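Local atomic coordinates of inactive dihydropteroate synthase 2 (Mycobacterium tuberculosis, PDB entry 2VP8), a protein that seems to lack dihydropteroate synthase activity, probably binding the pterin pyrophosphate substrate only very weakly, but probably can bind the inhibitor dapsone. Residues 200-205 with 242-247; 195-200 with 214-219. All blocks are in the same frame, centred on the assembly; numbering follows the deposited sequence.

Contact 1: 200-205 with 242-247; sequences AAERAV and TGWPVL. With EDO (1,2-ethanediol), chain F.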
loop_
_atom_site.group_PDB
_atom_site.type_symbol
_atom_site.label_atom_id
_atom_site.label_comp_id
_atom_site.label_asym_id
_atom_site.label_seq_id
_atom_site.Cartn_x
_atom_site.Cartn_y
_atom_site.Cartn_z
ATOM N N ALA B 200 -29.041 1.002 3.712
ATOM C CA ALA B 200 -29.171 1.389 2.312
ATOM C C ALA B 200 -29.152 0.164 1.391
ATOM O O ALA B 200 -29.955 0.070 0.463
ATOM C CB ALA B 200 -28.069 2.369 1.930
ATOM N N ALA B 201 -28.244 -0.769 1.670
ATOM C CA ALA B 201 -28.161 -2.037 0.949
ATOM C C ALA B 201 -29.418 -2.895 1.114
ATOM O O ALA B 201 -29.950 -3.415 0.132
ATOM C CB ALA B 201 -26.929 -2.811 1.380
ATOM N N GLU B 202 -29.893 -3.036 2.349
ATOM C CA GLU B 202 -31.084 -3.837 2.618
ATOM C C GLU B 202 -32.335 -3.214 2.001
ATOM O O GLU B 202 -33.204 -3.932 1.490
ATOM C CB GLU B 202 -31.275 -4.059 4.125
ATOM C CG GLU B 202 -30.181 -4.898 4.802
ATOM C CD GLU B 202 -30.221 -6.384 4.453
ATOM O OE1 GLU B 202 -31.115 -6.819 3.700
ATOM O OE2 GLU B 202 -29.348 -7.130 4.940
ATOM N N ARG B 203 -32.417 -1.884 2.045
ATOM C CA ARG B 203 -33.542 -1.149 1.462
ATOM C C ARG B 203 -33.577 -1.302 -0.052
ATOM O O ARG B 203 -34.650 -1.315 -0.652
ATOM C CB ARG B 203 -33.500 0.331 1.851
ATOM C CG ARG B 203 -34.302 0.667 3.108
ATOM C CD ARG B 203 -33.606 1.724 3.966
ATOM N NE ARG B 203 -33.261 2.929 3.207
ATOM C CZ ARG B 203 -32.205 3.702 3.455
ATOM N NH1 ARG B 203 -31.363 3.405 4.439
ATOM N NH2 ARG B 203 -31.982 4.773 2.704
ATOM N N ALA B 204 -32.405 -1.432 -0.662
ATOM C CA ALA B 204 -32.330 -1.711 -2.088
ATOM C C ALA B 204 -32.788 -3.136 -2.393
ATOM O O ALA B 204 -33.611 -3.346 -3.300
ATOM C CB ALA B 204 -30.929 -1.469 -2.618
ATOM N N VAL B 205 -32.279 -4.105 -1.627
ATOM C CA VAL B 205 -32.620 -5.514 -1.849
ATOM C C VAL B 205 -34.118 -5.767 -1.701
ATOM O O VAL B 205 -34.709 -6.481 -2.519
ATOM C CB VAL B 205 -31.804 -6.466 -0.943
ATOM C CG1 VAL B 205 -32.350 -7.895 -1.007
ATOM C CG2 VAL B 205 -30.346 -6.448 -1.354
ATOM N N THR B 242 -19.019 -6.923 6.692
ATOM C CA THR B 242 -20.480 -6.803 6.582
ATOM C C THR B 242 -21.037 -7.801 5.571
ATOM O O THR B 242 -22.210 -8.178 5.644
ATOM C CB THR B 242 -20.948 -5.382 6.182
ATOM O OG1 THR B 242 -20.510 -5.081 4.850
ATOM C CG2 THR B 242 -20.421 -4.334 7.155
ATOM N N GLY B 243 -20.190 -8.223 4.634
ATOM C CA GLY B 243 -20.562 -9.228 3.647
ATOM C C GLY B 243 -20.946 -8.658 2.295
ATOM O O GLY B 243 -21.104 -9.405 1.330
ATOM N N TRP B 244 -21.110 -7.337 2.234
ATOM C CA TRP B 244 -21.363 -6.632 0.985
ATOM C C TRP B 244 -20.045 -6.296 0.301
ATOM O O TRP B 244 -19.064 -5.948 0.974
ATOM C CB TRP B 244 -22.139 -5.339 1.242
ATOM C CG TRP B 244 -23.478 -5.545 1.885
ATOM C CD1 TRP B 244 -23.798 -5.321 3.192
ATOM C CD2 TRP B 244 -24.675 -6.011 1.252
ATOM N NE1 TRP B 244 -25.117 -5.618 3.412
ATOM C CE2 TRP B 244 -25.679 -6.048 2.238
ATOM C CE3 TRP B 244 -24.994 -6.408 -0.052
ATOM C CZ2 TRP B 244 -26.985 -6.463 1.965
ATOM C CZ3 TRP B 244 -26.291 -6.818 -0.326
ATOM C CH2 TRP B 244 -27.271 -6.840 0.680
ATOM N N PRO B 245 -20.004 -6.393 -1.042
ATOM C CA PRO B 245 -18.785 -5.983 -1.746
ATOM C C PRO B 245 -18.506 -4.517 -1.443
ATOM O O PRO B 245 -19.423 -3.697 -1.439
ATOM C CB PRO B 245 -19.150 -6.160 -3.221
ATOM C CG PRO B 245 -20.287 -7.108 -3.219
ATOM C CD PRO B 245 -21.046 -6.863 -1.964
ATOM N N VAL B 246 -17.258 -4.188 -1.164
ATOM C CA VAL B 246 -16.922 -2.820 -0.807
ATOM C C VAL B 246 -16.254 -2.107 -1.981
ATOM O O VAL B 246 -15.306 -2.625 -2.597
ATOM C CB VAL B 246 -16.056 -2.766 0.476
ATOM C CG1 VAL B 246 -15.449 -1.382 0.687
ATOM C CG2 VAL B 246 -16.886 -3.186 1.701
ATOM N N LEU B 247 -16.795 -0.929 -2.291
ATOM C CA LEU B 247 -16.247 -0.045 -3.299
ATOM C C LEU B 247 -15.481 1.074 -2.615
ATOM O O LEU B 247 -15.985 1.713 -1.692
ATOM C CB LEU B 247 -17.365 0.528 -4.186
ATOM C CG LEU B 247 -16.986 1.596 -5.230
ATOM C CD1 LEU B 247 -15.927 1.109 -6.208
ATOM C CD2 LEU B 247 -18.194 2.088 -5.992
HETATM C C1 EDO F . -24.868 -11.245 1.536
HETATM O O1 EDO F . -24.373 -10.309 0.565
HETATM C C2 EDO F . -24.862 -10.625 2.933
HETATM O O2 EDO F . -25.544 -9.363 2.911
#
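The carboxylate of E202 meets the indole of W244 at its edge, with E202 OE2 3.9 Å from W244 CZ2. E202 OE1 turns to R211 in a long, weak ion pair. The setting is the outside of a TIM barrel. Helix 186-207 packs here against the loop that leads from helix 236-241 into strand 247-248. The carboxylate and ring planes stand 79° apart. CG of E202 lies beside its backbone N (chi1 -65°), and a bend at chi2 brings the acid round to the indole. A201 makes the main apolar contact. Its CB sits over one face of the indole, 3.8 Å from the centroid of the W244 six-membered ring, as a CH-pi contact. V205 adds CG2, which approaches W244 CH2 obliquely at 3.7 Å. The ring therefore reaches two successive turns of the helix. G243, just before W244, has positive phi (100°) where the chain leaves helix 236-241. O2 of a 1,2-ethanediol, probably from the crystallisation liquor, lies over the opposite face of the ring, toward its rim. Its O1 gives a weak hydrogen bond to G243 O at 3.5 Å, and its O2 lies 3.4 Å from W244 CZ2.

Contact 2: 195-200 with 214-219; sequences SQVTAA and VLIDPA
V197 is the residue of helix segment 195-200 that meets segment 214-219, touching both I216 and P218. The two segments belong to a beta-alpha-beta crossover of the TIM barrel. Strand 162-166 leads into helix 186-207, which packs outside the sheet, and the chain returns as strand 214-217, parallel to the first. Before V197, Q196 reaches H167 in the loop that follows strand 162-166. V197 itself points at the strand and also touches H167. Its CG1 lies beside its own backbone N (chi1 -70°) and comes 4.0 Å from P218 CA, where the strand has given way to loop. Its other methyl, V197 CG2, is 4.3 Å from I216 CD1. The side chain thus spans the end of the strand and the turn after it. T198 points away from the strand and packs on W244. A200, one turn on from Q196, lies against C165 of the neighbouring strand. The contact is buried and purely apolar in its side chains. Beyond it, D217 points away from the helix, and its OD2 is hydrogen-bonded to H220 ND1. On the helix side, the backbone V197 O lies 4.1 Å from I216 CG2.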
loop_
_atom_site.group_PDB
_atom_site.type_symbol
_atom_site.label_atom_id
_atom_site.label_comp_id
_atom_site.label_asym_id
_atom_site.label_seq_id
_atom_site.Cartn_x
_atom_site.Cartn_y
_atom_site.Cartn_z
ATOM N N SER B 195 -23.751 0.972 9.719
ATOM C CA SER B 195 -25.194 0.879 9.891
ATOM C C SER B 195 -25.935 1.552 8.738
ATOM O O SER B 195 -26.840 0.957 8.157
ATOM C CB SER B 195 -25.622 1.469 11.234
ATOM O OG SER B 195 -26.955 1.116 11.532
ATOM N N GLN B 196 -25.531 2.770 8.390
ATOM C CA GLN B 196 -26.242 3.557 7.376
ATOM C C GLN B 196 -26.117 3.008 5.959
ATOM O O GLN B 196 -27.078 3.057 5.196
ATOM C CB GLN B 196 -25.838 5.031 7.433
ATOM C CG GLN B 196 -26.342 5.743 8.695
ATOM C CD GLN B 196 -25.774 7.143 8.876
ATOM O OE1 GLN B 196 -25.339 7.785 7.918
ATOM N NE2 GLN B 196 -25.788 7.624 10.112
ATOM N N VAL B 197 -24.950 2.477 5.605
ATOM C CA VAL B 197 -24.787 1.854 4.287
ATOM C C VAL B 197 -25.436 0.474 4.245
ATOM O O VAL B 197 -25.932 0.041 3.204
ATOM C CB VAL B 197 -23.308 1.746 3.844
ATOM C CG1 VAL B 197 -22.753 3.114 3.526
ATOM C CG2 VAL B 197 -22.464 1.051 4.903
ATOM N N THR B 198 -25.435 -0.199 5.389
ATOM C CA THR B 198 -25.948 -1.553 5.487
ATOM C C THR B 198 -27.474 -1.539 5.345
ATOM O O THR B 198 -28.062 -2.453 4.764
ATOM C CB THR B 198 -25.438 -2.240 6.798
ATOM O OG1 THR B 198 -24.844 -3.505 6.484
ATOM C CG2 THR B 198 -26.527 -2.406 7.861
ATOM N N ALA B 199 -28.091 -0.475 5.859
ATOM C CA ALA B 199 -29.525 -0.239 5.737
ATOM C C ALA B 199 -29.873 0.149 4.301
ATOM O O ALA B 199 -30.868 -0.317 3.743
ATOM C CB ALA B 199 -29.955 0.847 6.703
ATOM N N ALA B 200 -29.041 1.002 3.712
ATOM C CA ALA B 200 -29.171 1.389 2.312
ATOM C C ALA B 200 -29.152 0.164 1.391
ATOM O O ALA B 200 -29.955 0.070 0.463
ATOM C CB ALA B 200 -28.069 2.369 1.930
ATOM N N VAL B 214 -25.592 -5.638 -5.506
ATOM C CA VAL B 214 -25.453 -4.472 -4.633
ATOM C C VAL B 214 -24.025 -4.350 -4.105
ATOM O O VAL B 214 -23.489 -5.295 -3.535
ATOM C CB VAL B 214 -26.420 -4.514 -3.431
ATOM C CG1 VAL B 214 -26.238 -3.266 -2.566
ATOM C CG2 VAL B 214 -27.862 -4.635 -3.888
ATOM N N LEU B 215 -23.424 -3.180 -4.305
ATOM C CA LEU B 215 -22.116 -2.857 -3.745
ATOM C C LEU B 215 -22.272 -1.716 -2.738
ATOM O O LEU B 215 -23.187 -0.895 -2.862
ATOM C CB LEU B 215 -21.141 -2.451 -4.858
ATOM C CG LEU B 215 -20.666 -3.510 -5.865
ATOM C CD1 LEU B 215 -21.721 -3.828 -6.940
ATOM C CD2 LEU B 215 -19.380 -3.071 -6.527
ATOM N N ILE B 216 -21.400 -1.666 -1.736
ATOM C CA ILE B 216 -21.445 -0.570 -0.770
ATOM C C ILE B 216 -20.213 0.317 -0.860
ATOM O O ILE B 216 -19.088 -0.164 -0.983
ATOM C CB ILE B 216 -21.685 -1.037 0.695
ATOM C CG1 ILE B 216 -20.543 -1.926 1.205
ATOM C CG2 ILE B 216 -23.057 -1.721 0.829
ATOM C CD1 ILE B 216 -20.493 -2.053 2.724
ATOM N N ASP B 217 -20.449 1.621 -0.810
ATOM C CA ASP B 217 -19.390 2.612 -0.929
ATOM C C ASP B 217 -19.401 3.522 0.303
ATOM O O ASP B 217 -19.959 4.618 0.268
ATOM C CB ASP B 217 -19.564 3.401 -2.227
ATOM C CG ASP B 217 -18.560 4.515 -2.375
ATOM O OD1 ASP B 217 -17.555 4.540 -1.631
ATOM O OD2 ASP B 217 -18.778 5.376 -3.246
ATOM N N PRO B 218 -18.771 3.063 1.396
ATOM C CA PRO B 218 -18.845 3.693 2.708
ATOM C C PRO B 218 -18.066 4.997 2.844
ATOM O O PRO B 218 -18.394 5.805 3.708
ATOM C CB PRO B 218 -18.232 2.635 3.634
ATOM C CG PRO B 218 -18.138 1.385 2.811
ATOM C CD PRO B 218 -17.919 1.867 1.438
ATOM N N ALA B 219 -17.048 5.204 2.014
ATOM C CA ALA B 219 -16.182 6.370 2.177
ATOM C C ALA B 219 -16.154 7.298 0.965
ATOM O O ALA B 219 -15.119 7.903 0.671
ATOM C CB ALA B 219 -14.760 5.931 2.563
#

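How the contacts relate
Both contacts use helix 186-207, and their helix segments overlap at A200, which touches neither partner segment; their centres are about 5 Å apart. I216 joins them. Its backbone pairs with the second segment of contact 1: L247 N to I216 O at 2.7 Å and P245 O to I216 N at 2.8 Å, both probable hydrogen bonds. These link strand 214-217 to the start of strand 247-248 and so close the ring of parallel strands. W244 of contact 1 also packs on V214 and I216 of contact 2. The ethanediol belongs to contact 1. Contact 2 is nearer the family site: the P218 side chain is about 7 Å from that of H220, a residue characteristic, by similarity, of members without synthase activity.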